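Local coordinates for phosphinothricin N-acetyltransferase (Brucella ovis, PDB 5DWM), which probably transfers an acetyl group from acetyl-CoA to an acceptor, as an acyltransferase of the GNAT family, at residues W88-S93 / L120-L125. Sequence-based numbering, arbitrary orientation.
Sequences WLAEDS and LGFRQL
The Phe122 ring meets Ala90 over one face, with the CB methyl of Ala90 4.0 Å from the ring centroid in a CH-pi contact. At the edge of the same ring, near its plane, lie Trp88 O and Leu89 N of the facing backbone. The Trp88 indole has the carbonyl of Gly121 at its edge: CD1 of Trp88 is 3.9 Å from O of Gly121. The Arg123 side chain lies alongside the indole, its CG 4.1 Å from Trp88 CD1, with the guanidinium plane turned 64° from the ring. That guanidinium goes on to the carbonyls of Gly176, Thr179 and Glu180.

Trp88 O accepts two bonds. Arg123 N donates to Trp88 O at 2.9 Å, in the carbonyl plane on a lone pair. Gln124 N donates to the same Trp88 O at 3.2 Å. Parallel pairing then begins, with Ala90 N donating to Gln124 O at 3.0 Å. Leu125 has CG anti to its backbone N (chi1 -177°), which brings CD1 to 4.0 Å from Ala90 CB. On the opposite face, Leu89 CD1 packs on Gln124 CB, and Ser156 and Gly155 of the second subunit pack on this pair.

Just after helix 105-119, Gly121 takes a positive phi (98°) in a Schellman motif. Phe122 touches Ile117 of that helix, and Leu125 touches Ile114. Beside Leu125, the buried acid Asp92 is hydrogen-bonded through OD2 to His142 NE2. Strands 89-96 and 124-129 pair in parallel with the helix between them, a beta-alpha-beta crossover of the GNAT fold. The three backbone bonds set its register where strand 124-129 starts.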
ATOM      1  N   TRP A  88      -2.277   8.225  11.260  1.00 14.08           N
ATOM      2  CA  TRP A  88      -3.698   8.262  11.581  1.00 14.66           C
ATOM      3  C   TRP A  88      -4.535   7.388  10.650  1.00 14.23           C
ATOM      4  O   TRP A  88      -5.766   7.438  10.708  1.00 14.46           O
ATOM      5  CB  TRP A  88      -4.212   9.706  11.591  1.00 16.38           C
ATOM      6  CG  TRP A  88      -3.600  10.566  12.675  1.00 17.50           C
ATOM      7  CD1 TRP A  88      -4.116  10.808  13.918  1.00 18.90           C
ATOM      8  CD2 TRP A  88      -2.369  11.300  12.604  1.00 17.91           C
ATOM      9  NE1 TRP A  88      -3.283  11.647  14.623  1.00 20.22           N
ATOM     10  CE2 TRP A  88      -2.201  11.959  13.841  1.00 18.84           C
ATOM     11  CE3 TRP A  88      -1.388  11.458  11.615  1.00 18.58           C
ATOM     12  CZ2 TRP A  88      -1.097  12.769  14.113  1.00 20.19           C
ATOM     13  CZ3 TRP A  88      -0.285  12.264  11.890  1.00 18.98           C
ATOM     14  CH2 TRP A  88      -0.150  12.905  13.129  1.00 19.58           C
ATOM     15  N   LEU A  89      -3.890   6.587   9.808  1.00 13.96           N
ATOM     16  CA  LEU A  89      -4.539   5.732   8.824  1.00 13.98           C
ATOM     17  C   LEU A  89      -4.277   4.283   9.221  1.00 13.51           C
ATOM     18  O   LEU A  89      -3.119   3.882   9.378  1.00 14.23           O
ATOM     19  CB  LEU A  89      -3.961   6.022   7.433  1.00 13.81           C
ATOM     20  CG  LEU A  89      -4.404   5.080   6.304  1.00 14.58           C
ATOM     21  CD1 LEU A  89      -5.896   5.254   6.048  1.00 15.59           C
ATOM     22  CD2 LEU A  89      -3.578   5.349   5.046  1.00 15.20           C
ATOM     23  N   ALA A  90      -5.346   3.512   9.435  1.00 14.27           N
ATOM     24  CA  ALA A  90      -5.232   2.083   9.683  1.00 13.17           C
ATOM     25  C   ALA A  90      -5.904   1.310   8.553  1.00 14.08           C
ATOM     26  O   ALA A  90      -6.730   1.849   7.815  1.00 14.15           O
ATOM     27  CB  ALA A  90      -5.859   1.693  11.027  1.00 16.16           C
ATOM     28  N   GLU A  91      -5.544   0.033   8.432  1.00 14.14           N
ATOM     29  CA  GLU A  91      -6.106  -0.864   7.431  1.00 14.52           C
ATOM     30  C   GLU A  91      -6.719  -2.071   8.131  1.00 15.73           C
ATOM     31  O   GLU A  91      -6.133  -2.598   9.080  1.00 16.90           O
ATOM     32  CB  GLU A  91      -4.995  -1.328   6.475  1.00 16.82           C
ATOM     33  CG  GLU A  91      -5.478  -2.258   5.367  1.00 18.84           C
ATOM     34  CD  GLU A  91      -4.357  -2.674   4.434  1.00 20.63           C
ATOM     35  OE1 GLU A  91      -3.377  -1.916   4.300  1.00 24.70           O
ATOM     36  OE2 GLU A  91      -4.465  -3.758   3.834  1.00 21.05           O
ATOM     37  N   ASP A  92      -7.901  -2.510   7.675  1.00 15.36           N
ATOM     38  CA  ASP A  92      -8.570  -3.660   8.279  1.00 16.17           C
ATOM     39  C   ASP A  92      -8.405  -4.921   7.442  1.00 16.74           C
ATOM     40  O   ASP A  92      -8.308  -4.867   6.215  1.00 21.07           O
ATOM     41  CB  ASP A  92     -10.061  -3.411   8.572  1.00 17.41           C
ATOM     42  CG  ASP A  92     -10.923  -3.283   7.322  1.00 20.20           C
ATOM     43  OD1 ASP A  92     -10.880  -2.212   6.672  1.00 24.69           O
ATOM     44  OD2 ASP A  92     -11.718  -4.211   7.038  1.00 20.77           O
ATOM     45  N   SER A  93      -8.387  -6.062   8.134  1.00 15.39           N
ATOM     46  CA  SER A  93      -8.265  -7.384   7.528  1.00 15.60           C
ATOM     47  C   SER A  93      -9.247  -8.311   8.224  1.00 14.68           C
ATOM     48  O   SER A  93      -9.283  -8.350   9.455  1.00 16.56           O
ATOM     49  CB  SER A  93      -6.852  -7.931   7.729  1.00 18.91           C
ATOM     50  OG  SER A  93      -5.913  -7.144   7.019  1.00 20.60           O
ATOM     51  N   LEU A 120      -8.615   4.193  19.647  1.00 21.12           N
ATOM     52  CA  LEU A 120      -7.183   4.458  19.601  1.00 21.86           C
ATOM     53  C   LEU A 120      -6.836   5.794  18.948  1.00 23.07           C
ATOM     54  O   LEU A 120      -5.672   6.207  19.009  1.00 23.54           O
ATOM     55  CB  LEU A 120      -6.452   3.304  18.901  1.00 22.20           C
ATOM     56  CG  LEU A 120      -6.409   1.974  19.659  1.00 22.12           C
ATOM     57  CD1 LEU A 120      -5.879   0.845  18.783  1.00 22.22           C
ATOM     58  CD2 LEU A 120      -5.589   2.083  20.944  1.00 22.60           C
ATOM     59  N   GLY A 121      -7.802   6.481  18.342  1.00 22.14           N
ATOM     60  CA  GLY A 121      -7.577   7.815  17.819  1.00 20.83           C
ATOM     61  C   GLY A 121      -7.274   7.906  16.339  1.00 19.72           C
ATOM     62  O   GLY A 121      -6.899   8.988  15.864  1.00 19.74           O
ATOM     63  N   PHE A 122      -7.425   6.812  15.598  1.00 18.54           N
ATOM     64  CA  PHE A 122      -7.240   6.859  14.159  1.00 17.81           C
ATOM     65  C   PHE A 122      -8.319   7.716  13.503  1.00 16.45           C
ATOM     66  O   PHE A 122      -9.415   7.913  14.036  1.00 18.47           O
ATOM     67  CB  PHE A 122      -7.229   5.448  13.568  1.00 16.29           C
ATOM     68  CG  PHE A 122      -5.961   4.698  13.842  1.00 16.73           C
ATOM     69  CD1 PHE A 122      -4.890   4.789  12.965  1.00 17.09           C
ATOM     70  CD2 PHE A 122      -5.821   3.931  14.984  1.00 17.26           C
ATOM     71  CE1 PHE A 122      -3.707   4.117  13.222  1.00 17.72           C
ATOM     72  CE2 PHE A 122      -4.650   3.252  15.240  1.00 17.94           C
ATOM     73  CZ  PHE A 122      -3.590   3.350  14.369  1.00 18.11           C
ATOM     74  N   ARG A 123      -7.989   8.237  12.318  1.00 16.35           N
ATOM     75  CA  ARG A 123      -8.893   9.112  11.584  1.00 16.43           C
ATOM     76  C   ARG A 123      -9.464   8.488  10.316  1.00 15.88           C
ATOM     77  O   ARG A 123     -10.492   8.967   9.821  1.00 16.71           O
ATOM     78  CB  ARG A 123      -8.198  10.447  11.244  1.00 17.91           C
ATOM     79  CG  ARG A 123      -7.864  11.320  12.454  1.00 17.69           C
ATOM     80  CD  ARG A 123      -9.135  11.714  13.188  1.00 18.66           C
ATOM     81  NE  ARG A 123      -8.909  12.666  14.275  1.00 20.83           N
ATOM     82  CZ  ARG A 123      -8.910  13.983  14.118  1.00 22.26           C
ATOM     83  NH1 ARG A 123      -9.106  14.500  12.912  1.00 21.98           N
ATOM     84  NH2 ARG A 123      -8.702  14.776  15.163  1.00 24.44           N
ATOM     85  N   GLN A 124      -8.829   7.451   9.768  1.00 14.87           N
ATOM     86  CA  GLN A 124      -9.353   6.755   8.598  1.00 14.17           C
ATOM     87  C   GLN A 124      -9.071   5.270   8.742  1.00 13.88           C
ATOM     88  O   GLN A 124      -7.994   4.880   9.201  1.00 14.52           O
ATOM     89  CB  GLN A 124      -8.680   7.236   7.293  1.00 14.82           C
ATOM     90  CG  GLN A 124      -8.750   8.729   7.043  1.00 16.23           C
ATOM     91  CD  GLN A 124     -10.130   9.247   6.666  1.00 16.15           C
ATOM     92  OE1 GLN A 124     -10.417  10.449   6.817  1.00 18.65           O
ATOM     93  NE2 GLN A 124     -10.984   8.367   6.161  1.00 13.96           N
ATOM     94  N   LEU A 125     -10.038   4.446   8.343  1.00 14.52           N
ATOM     95  CA  LEU A 125      -9.862   3.000   8.271  1.00 13.77           C
ATOM     96  C   LEU A 125     -10.005   2.582   6.811  1.00 14.18           C
ATOM     97  O   LEU A 125     -11.010   2.899   6.165  1.00 15.06           O
ATOM     98  CB  LEU A 125     -10.885   2.285   9.157  1.00 15.63           C
ATOM     99  CG  LEU A 125     -10.789   0.751   9.242  1.00 15.55           C
ATOM    100  CD1 LEU A 125      -9.400   0.302   9.701  1.00 16.40           C
ATOM    101  CD2 LEU A 125     -11.878   0.219  10.172  1.00 15.64           C
TER